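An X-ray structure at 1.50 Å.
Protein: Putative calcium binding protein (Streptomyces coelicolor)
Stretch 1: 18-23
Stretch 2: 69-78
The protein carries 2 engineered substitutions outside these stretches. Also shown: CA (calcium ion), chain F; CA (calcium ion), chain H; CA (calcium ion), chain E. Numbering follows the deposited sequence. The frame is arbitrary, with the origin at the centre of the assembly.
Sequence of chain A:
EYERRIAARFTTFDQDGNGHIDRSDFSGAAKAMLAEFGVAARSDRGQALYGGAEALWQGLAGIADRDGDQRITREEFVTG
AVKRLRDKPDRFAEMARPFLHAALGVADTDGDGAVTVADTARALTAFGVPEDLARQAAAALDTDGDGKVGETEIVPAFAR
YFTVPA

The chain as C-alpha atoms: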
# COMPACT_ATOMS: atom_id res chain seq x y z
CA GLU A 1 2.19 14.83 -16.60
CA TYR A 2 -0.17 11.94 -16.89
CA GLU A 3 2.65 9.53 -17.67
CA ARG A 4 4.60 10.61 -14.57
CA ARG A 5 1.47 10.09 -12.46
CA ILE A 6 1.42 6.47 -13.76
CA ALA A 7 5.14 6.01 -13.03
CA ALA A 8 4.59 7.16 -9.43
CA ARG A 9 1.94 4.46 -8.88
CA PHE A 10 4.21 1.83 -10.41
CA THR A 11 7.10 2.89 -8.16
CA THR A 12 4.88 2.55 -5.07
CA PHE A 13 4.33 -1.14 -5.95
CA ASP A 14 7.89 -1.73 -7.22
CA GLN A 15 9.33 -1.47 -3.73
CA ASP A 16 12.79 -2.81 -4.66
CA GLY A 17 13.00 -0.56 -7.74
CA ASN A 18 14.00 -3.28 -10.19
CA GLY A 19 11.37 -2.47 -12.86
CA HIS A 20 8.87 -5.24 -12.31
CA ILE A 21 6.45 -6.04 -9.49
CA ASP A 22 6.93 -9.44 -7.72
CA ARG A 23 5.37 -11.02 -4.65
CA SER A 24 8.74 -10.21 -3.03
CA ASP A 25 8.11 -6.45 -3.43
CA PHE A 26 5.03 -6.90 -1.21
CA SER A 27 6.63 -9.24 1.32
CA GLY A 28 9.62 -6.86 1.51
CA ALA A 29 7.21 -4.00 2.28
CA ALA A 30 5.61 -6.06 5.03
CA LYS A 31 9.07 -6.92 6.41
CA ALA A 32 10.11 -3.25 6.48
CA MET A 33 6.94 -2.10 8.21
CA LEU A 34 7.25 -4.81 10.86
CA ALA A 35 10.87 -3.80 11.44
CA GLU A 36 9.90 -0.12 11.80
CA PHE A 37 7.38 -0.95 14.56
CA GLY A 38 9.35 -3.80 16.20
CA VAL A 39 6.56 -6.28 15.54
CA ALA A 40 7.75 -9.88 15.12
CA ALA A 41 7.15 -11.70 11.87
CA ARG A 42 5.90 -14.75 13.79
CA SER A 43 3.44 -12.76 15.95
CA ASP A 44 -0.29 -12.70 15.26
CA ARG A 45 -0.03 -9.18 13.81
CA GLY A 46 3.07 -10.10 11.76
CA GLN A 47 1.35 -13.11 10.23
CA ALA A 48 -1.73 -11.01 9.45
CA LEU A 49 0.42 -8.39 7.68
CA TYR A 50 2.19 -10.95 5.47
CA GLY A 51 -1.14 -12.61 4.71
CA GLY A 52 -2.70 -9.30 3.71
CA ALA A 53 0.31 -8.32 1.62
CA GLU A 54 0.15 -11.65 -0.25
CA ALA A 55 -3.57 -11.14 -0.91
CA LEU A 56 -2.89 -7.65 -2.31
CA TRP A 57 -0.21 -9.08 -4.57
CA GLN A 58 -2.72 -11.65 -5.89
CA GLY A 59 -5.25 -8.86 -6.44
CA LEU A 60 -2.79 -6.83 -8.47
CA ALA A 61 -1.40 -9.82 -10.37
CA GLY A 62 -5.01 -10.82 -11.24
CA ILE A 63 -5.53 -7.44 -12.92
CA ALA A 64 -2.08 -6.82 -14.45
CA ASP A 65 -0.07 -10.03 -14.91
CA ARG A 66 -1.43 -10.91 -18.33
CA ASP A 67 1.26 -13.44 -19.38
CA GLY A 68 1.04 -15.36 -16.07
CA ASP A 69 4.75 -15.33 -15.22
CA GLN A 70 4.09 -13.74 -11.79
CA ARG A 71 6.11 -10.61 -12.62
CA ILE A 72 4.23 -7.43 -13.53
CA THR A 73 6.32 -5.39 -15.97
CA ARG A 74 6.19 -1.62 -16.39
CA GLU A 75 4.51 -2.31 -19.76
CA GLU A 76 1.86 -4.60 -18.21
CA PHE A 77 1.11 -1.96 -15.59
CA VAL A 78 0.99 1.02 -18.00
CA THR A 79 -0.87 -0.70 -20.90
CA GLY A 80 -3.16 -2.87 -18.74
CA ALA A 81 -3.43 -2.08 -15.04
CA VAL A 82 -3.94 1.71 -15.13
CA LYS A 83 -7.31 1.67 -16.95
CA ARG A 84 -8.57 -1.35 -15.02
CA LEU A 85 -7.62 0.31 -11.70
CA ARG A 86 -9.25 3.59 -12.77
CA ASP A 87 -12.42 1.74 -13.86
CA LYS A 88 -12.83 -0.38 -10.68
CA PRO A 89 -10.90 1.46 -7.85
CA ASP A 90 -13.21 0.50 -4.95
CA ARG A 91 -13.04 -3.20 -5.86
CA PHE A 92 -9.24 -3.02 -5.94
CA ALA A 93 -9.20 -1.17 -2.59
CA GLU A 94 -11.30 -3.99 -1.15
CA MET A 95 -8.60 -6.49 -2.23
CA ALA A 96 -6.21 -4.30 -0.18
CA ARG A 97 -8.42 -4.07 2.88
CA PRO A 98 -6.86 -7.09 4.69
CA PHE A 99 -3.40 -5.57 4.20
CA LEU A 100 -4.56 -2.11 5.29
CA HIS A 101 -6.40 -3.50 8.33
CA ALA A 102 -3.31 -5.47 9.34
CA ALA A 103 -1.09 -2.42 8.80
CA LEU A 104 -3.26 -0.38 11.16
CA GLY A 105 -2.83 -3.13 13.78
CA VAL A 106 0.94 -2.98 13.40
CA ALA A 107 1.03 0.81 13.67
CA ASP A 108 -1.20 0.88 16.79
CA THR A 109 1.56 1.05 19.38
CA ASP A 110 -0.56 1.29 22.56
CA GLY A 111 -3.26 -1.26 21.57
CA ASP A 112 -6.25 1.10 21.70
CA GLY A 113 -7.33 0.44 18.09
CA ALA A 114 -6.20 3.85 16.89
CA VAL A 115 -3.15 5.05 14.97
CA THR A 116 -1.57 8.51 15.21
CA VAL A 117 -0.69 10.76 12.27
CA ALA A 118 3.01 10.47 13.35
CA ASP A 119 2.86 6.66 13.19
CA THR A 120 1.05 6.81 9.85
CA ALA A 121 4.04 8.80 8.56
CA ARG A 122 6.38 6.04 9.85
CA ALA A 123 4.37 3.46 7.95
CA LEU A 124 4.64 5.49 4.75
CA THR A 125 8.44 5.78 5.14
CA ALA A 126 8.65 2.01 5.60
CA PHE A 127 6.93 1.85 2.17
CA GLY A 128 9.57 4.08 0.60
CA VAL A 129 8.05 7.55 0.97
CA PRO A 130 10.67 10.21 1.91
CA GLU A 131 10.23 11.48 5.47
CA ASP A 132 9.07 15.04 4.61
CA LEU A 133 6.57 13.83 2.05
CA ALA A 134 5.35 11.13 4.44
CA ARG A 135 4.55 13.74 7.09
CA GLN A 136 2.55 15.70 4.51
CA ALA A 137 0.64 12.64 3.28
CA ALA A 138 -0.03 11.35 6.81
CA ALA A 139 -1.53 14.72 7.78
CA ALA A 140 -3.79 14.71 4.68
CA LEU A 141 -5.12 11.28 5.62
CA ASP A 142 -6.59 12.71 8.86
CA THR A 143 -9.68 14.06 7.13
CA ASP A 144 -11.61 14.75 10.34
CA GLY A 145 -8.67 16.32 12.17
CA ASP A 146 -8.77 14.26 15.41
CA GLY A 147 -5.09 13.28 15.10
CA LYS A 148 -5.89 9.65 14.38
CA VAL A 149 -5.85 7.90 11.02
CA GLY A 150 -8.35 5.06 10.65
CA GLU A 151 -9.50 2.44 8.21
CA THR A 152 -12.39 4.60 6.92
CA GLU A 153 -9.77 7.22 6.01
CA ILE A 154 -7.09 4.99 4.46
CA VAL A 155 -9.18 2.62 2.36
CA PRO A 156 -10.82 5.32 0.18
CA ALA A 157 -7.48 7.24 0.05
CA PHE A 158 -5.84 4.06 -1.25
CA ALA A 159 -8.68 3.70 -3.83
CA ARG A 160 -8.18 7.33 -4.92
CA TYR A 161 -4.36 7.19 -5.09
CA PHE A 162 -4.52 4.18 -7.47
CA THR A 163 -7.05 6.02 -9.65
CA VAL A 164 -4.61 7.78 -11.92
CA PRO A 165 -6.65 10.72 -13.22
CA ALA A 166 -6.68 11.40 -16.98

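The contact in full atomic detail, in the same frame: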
# COMPACT_ATOMS: atom_id res chain seq x y z
N ASN A 18 13.32 -2.54 -9.12
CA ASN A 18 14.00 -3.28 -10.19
C ASN A 18 13.20 -3.37 -11.52
O ASN A 18 13.58 -4.10 -12.45
CB ASN A 18 14.42 -4.64 -9.67
CG ASN A 18 13.26 -5.59 -9.52
OD1 ASN A 18 12.08 -5.22 -9.67
ND2 ASN A 18 13.57 -6.84 -9.28
N GLY A 19 12.11 -2.62 -11.60
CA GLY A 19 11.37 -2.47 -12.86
C GLY A 19 10.24 -3.44 -13.13
O GLY A 19 9.55 -3.36 -14.15
N HIS A 20 10.04 -4.39 -12.21
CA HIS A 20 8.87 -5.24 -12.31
C HIS A 20 8.37 -5.52 -10.91
O HIS A 20 9.15 -5.50 -9.96
CB HIS A 20 9.19 -6.54 -13.08
CG HIS A 20 10.17 -7.45 -12.41
ND1 HIS A 20 11.50 -7.51 -12.79
CD2 HIS A 20 10.01 -8.38 -11.44
CE1 HIS A 20 12.12 -8.41 -12.04
NE2 HIS A 20 11.23 -8.97 -11.23
N ILE A 21 7.08 -5.78 -10.79
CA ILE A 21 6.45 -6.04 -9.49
C ILE A 21 6.37 -7.56 -9.30
O ILE A 21 5.84 -8.26 -10.17
CB ILE A 21 5.05 -5.41 -9.42
CG1 ILE A 21 5.15 -3.90 -9.71
CG2 ILE A 21 4.44 -5.65 -8.03
CD1 ILE A 21 3.87 -3.26 -10.18
N ASP A 22 6.91 -8.03 -8.16
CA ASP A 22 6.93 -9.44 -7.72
C ASP A 22 6.21 -9.55 -6.38
O ASP A 22 6.05 -8.57 -5.65
CB ASP A 22 8.36 -9.89 -7.34
CG ASP A 22 9.25 -10.14 -8.51
OD1 ASP A 22 8.84 -10.69 -9.56
OD2 ASP A 22 10.43 -9.77 -8.33
N ARG A 23 5.88 -10.79 -6.00
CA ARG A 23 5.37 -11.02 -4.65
C ARG A 23 6.39 -10.49 -3.65
O ARG A 23 6.01 -9.97 -2.62
CB ARG A 23 5.08 -12.50 -4.39
CG ARG A 23 4.33 -12.72 -3.09
CD ARG A 23 4.15 -14.18 -2.81
NE ARG A 23 5.39 -14.76 -2.31
CZ ARG A 23 5.47 -15.95 -1.74
NH1 ARG A 23 4.38 -16.72 -1.62
NH2 ARG A 23 6.65 -16.37 -1.32
N ASP A 69 3.42 -14.99 -15.71
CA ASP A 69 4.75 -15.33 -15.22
C ASP A 69 5.01 -14.81 -13.81
O ASP A 69 6.11 -14.95 -13.31
CB ASP A 69 5.84 -14.88 -16.20
CG ASP A 69 6.02 -13.36 -16.26
OD1 ASP A 69 5.15 -12.60 -15.76
OD2 ASP A 69 7.07 -12.93 -16.81
N GLN A 70 3.99 -14.20 -13.19
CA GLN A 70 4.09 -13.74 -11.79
C GLN A 70 5.17 -12.66 -11.57
O GLN A 70 5.79 -12.56 -10.51
CB GLN A 70 4.22 -14.96 -10.85
CG GLN A 70 2.94 -15.84 -10.89
CD GLN A 70 3.08 -17.19 -10.20
OE1 GLN A 70 4.16 -17.57 -9.75
NE2 GLN A 70 1.97 -17.91 -10.13
N ARG A 71 5.38 -11.88 -12.63
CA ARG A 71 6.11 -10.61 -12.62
C ARG A 71 5.18 -9.65 -13.36
O ARG A 71 4.59 -10.00 -14.41
CB ARG A 71 7.44 -10.69 -13.38
CG ARG A 71 8.50 -11.59 -12.74
CD ARG A 71 9.80 -11.54 -13.54
NE ARG A 71 9.62 -12.27 -14.78
CZ ARG A 71 9.98 -13.53 -14.95
NH1 ARG A 71 10.55 -14.18 -13.94
NH2 ARG A 71 9.78 -14.13 -16.11
N ILE A 72 5.00 -8.45 -12.82
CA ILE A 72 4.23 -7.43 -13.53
C ILE A 72 5.22 -6.39 -14.05
O ILE A 72 5.83 -5.67 -13.26
CB ILE A 72 3.23 -6.71 -12.61
CG1 ILE A 72 2.26 -7.73 -11.99
CG2 ILE A 72 2.47 -5.62 -13.38
CD1 ILE A 72 1.46 -7.18 -10.78
N THR A 73 5.40 -6.35 -15.36
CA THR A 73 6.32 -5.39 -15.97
C THR A 73 5.73 -3.98 -15.98
O THR A 73 4.51 -3.81 -15.84
CB THR A 73 6.68 -5.79 -17.41
OG1 THR A 73 5.49 -5.84 -18.20
CG2 THR A 73 7.36 -7.14 -17.45
N ARG A 74 6.61 -2.99 -16.13
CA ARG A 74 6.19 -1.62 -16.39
C ARG A 74 5.15 -1.58 -17.51
O ARG A 74 4.09 -0.97 -17.35
CB ARG A 74 7.40 -0.78 -16.77
CG ARG A 74 7.26 0.72 -16.49
CD ARG A 74 8.58 1.44 -16.71
NE ARG A 74 9.59 1.07 -15.72
CZ ARG A 74 9.76 1.68 -14.55
NH1 ARG A 74 8.97 2.69 -14.20
NH2 ARG A 74 10.71 1.27 -13.71
N GLU A 75 5.43 -2.27 -18.62
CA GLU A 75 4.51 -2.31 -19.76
C GLU A 75 3.14 -2.87 -19.41
O GLU A 75 2.11 -2.28 -19.77
CB GLU A 75 5.15 -3.06 -20.94
CG GLU A 75 4.55 -2.74 -22.31
CD GLU A 75 4.78 -1.30 -22.77
OE1 GLU A 75 5.47 -0.53 -22.08
OE2 GLU A 75 4.24 -0.94 -23.85
N GLU A 76 3.11 -4.00 -18.69
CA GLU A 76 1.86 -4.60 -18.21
C GLU A 76 1.06 -3.64 -17.32
O GLU A 76 -0.19 -3.59 -17.39
CB GLU A 76 2.16 -5.89 -17.45
CG GLU A 76 2.41 -7.08 -18.36
CD GLU A 76 2.79 -8.35 -17.61
OE1 GLU A 76 3.55 -8.27 -16.64
OE2 GLU A 76 2.32 -9.43 -17.99
N PHE A 77 1.77 -2.91 -16.48
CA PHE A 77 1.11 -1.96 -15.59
C PHE A 77 0.56 -0.76 -16.35
O PHE A 77 -0.59 -0.40 -16.14
CB PHE A 77 2.07 -1.49 -14.50
CG PHE A 77 1.41 -0.67 -13.43
CD1 PHE A 77 0.73 -1.29 -12.38
CD2 PHE A 77 1.45 0.72 -13.47
CE1 PHE A 77 0.10 -0.54 -11.39
CE2 PHE A 77 0.83 1.46 -12.48
CZ PHE A 77 0.16 0.84 -11.45
N VAL A 78 1.37 -0.17 -17.23
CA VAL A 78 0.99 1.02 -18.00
C VAL A 78 -0.13 0.69 -18.99
O VAL A 78 -1.18 1.33 -18.97
CB VAL A 78 2.22 1.67 -18.72
CG1 VAL A 78 1.79 2.80 -19.65
CG2 VAL A 78 3.24 2.19 -17.71
CA CA F . 3.91 -10.74 -16.45
CA CA H . 11.69 -10.40 -9.95
CA CA E . 10.38 -5.16 -7.98
O HOH W 1 9.39 -3.76 -16.79
O HOH W 2 8.56 -13.46 -10.09
O HOH W 3 11.15 -7.33 -7.47
O HOH W 4 6.05 -13.03 -7.78
O HOH W 5 5.99 -10.30 -17.79

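Two calcium-binding segments, whose touching residues lie 48 or more apart in sequence, meet through a short antiparallel pairing centred on Ile21 and Ile72. Each isoleucine satisfies both of its backbone polar groups on the other: Ile21 N donates to Ile72 O at 2.8 Å, and Ile72 N donates to Ile21 O at 2.8 Å, both nearly straight. Two CA-H...O contacts flank the pair, His20 CA to Ile72 O (3.2 Å) and Arg71 CA to Ile21 O (3.4 Å), so each carbonyl also meets a backbone carbon. The isoleucine side chains share one face of the pairing, with Ile21 CB 3.9 Å from Ile72 CB, and Ile21 CD1 reaches Phe77 CD1 at 4.3 Å.

Beyond these two direct hydrogen bonds, water bridges polar groups of the two segments. Water 1 donates to Gly19 O (2.7 Å) and accepts from Arg74 N (3.0 Å), serving a carbonyl and an amide that lie 3.6 Å apart. At the other end, Gln70 O accepts from two waters: water 2, which also donates to Asp22 OD1, and water 4, which accepts from Arg23 N.

The carbonyls just before the two isoleucines, His20 O and Arg71 O, serve metal instead. His20 O binds calcium E at 2.4 Å, with Asn18 OD1 also at 2.4 Å; Arg71 O binds calcium F at 2.3 Å, alongside Asp69 OD1 and both carboxylate oxygens of Glu76. Glu76 OE1 also accepts from Thr73 N (3.0 Å), while Thr73 OG1 caps the helix by accepting from Glu76 N (3.0 Å). Asp69 OD1 takes Arg71 N at 3.2 Å, and Asp69 OD2 forms a salt bridge with Arg71 NH2 (3.0 Å). Arg71 CD lies over one face of the His20 ring, 3.7 Å from His20 NE2, which binds calcium H at 2.0 Å together with the Asp22 carboxylate.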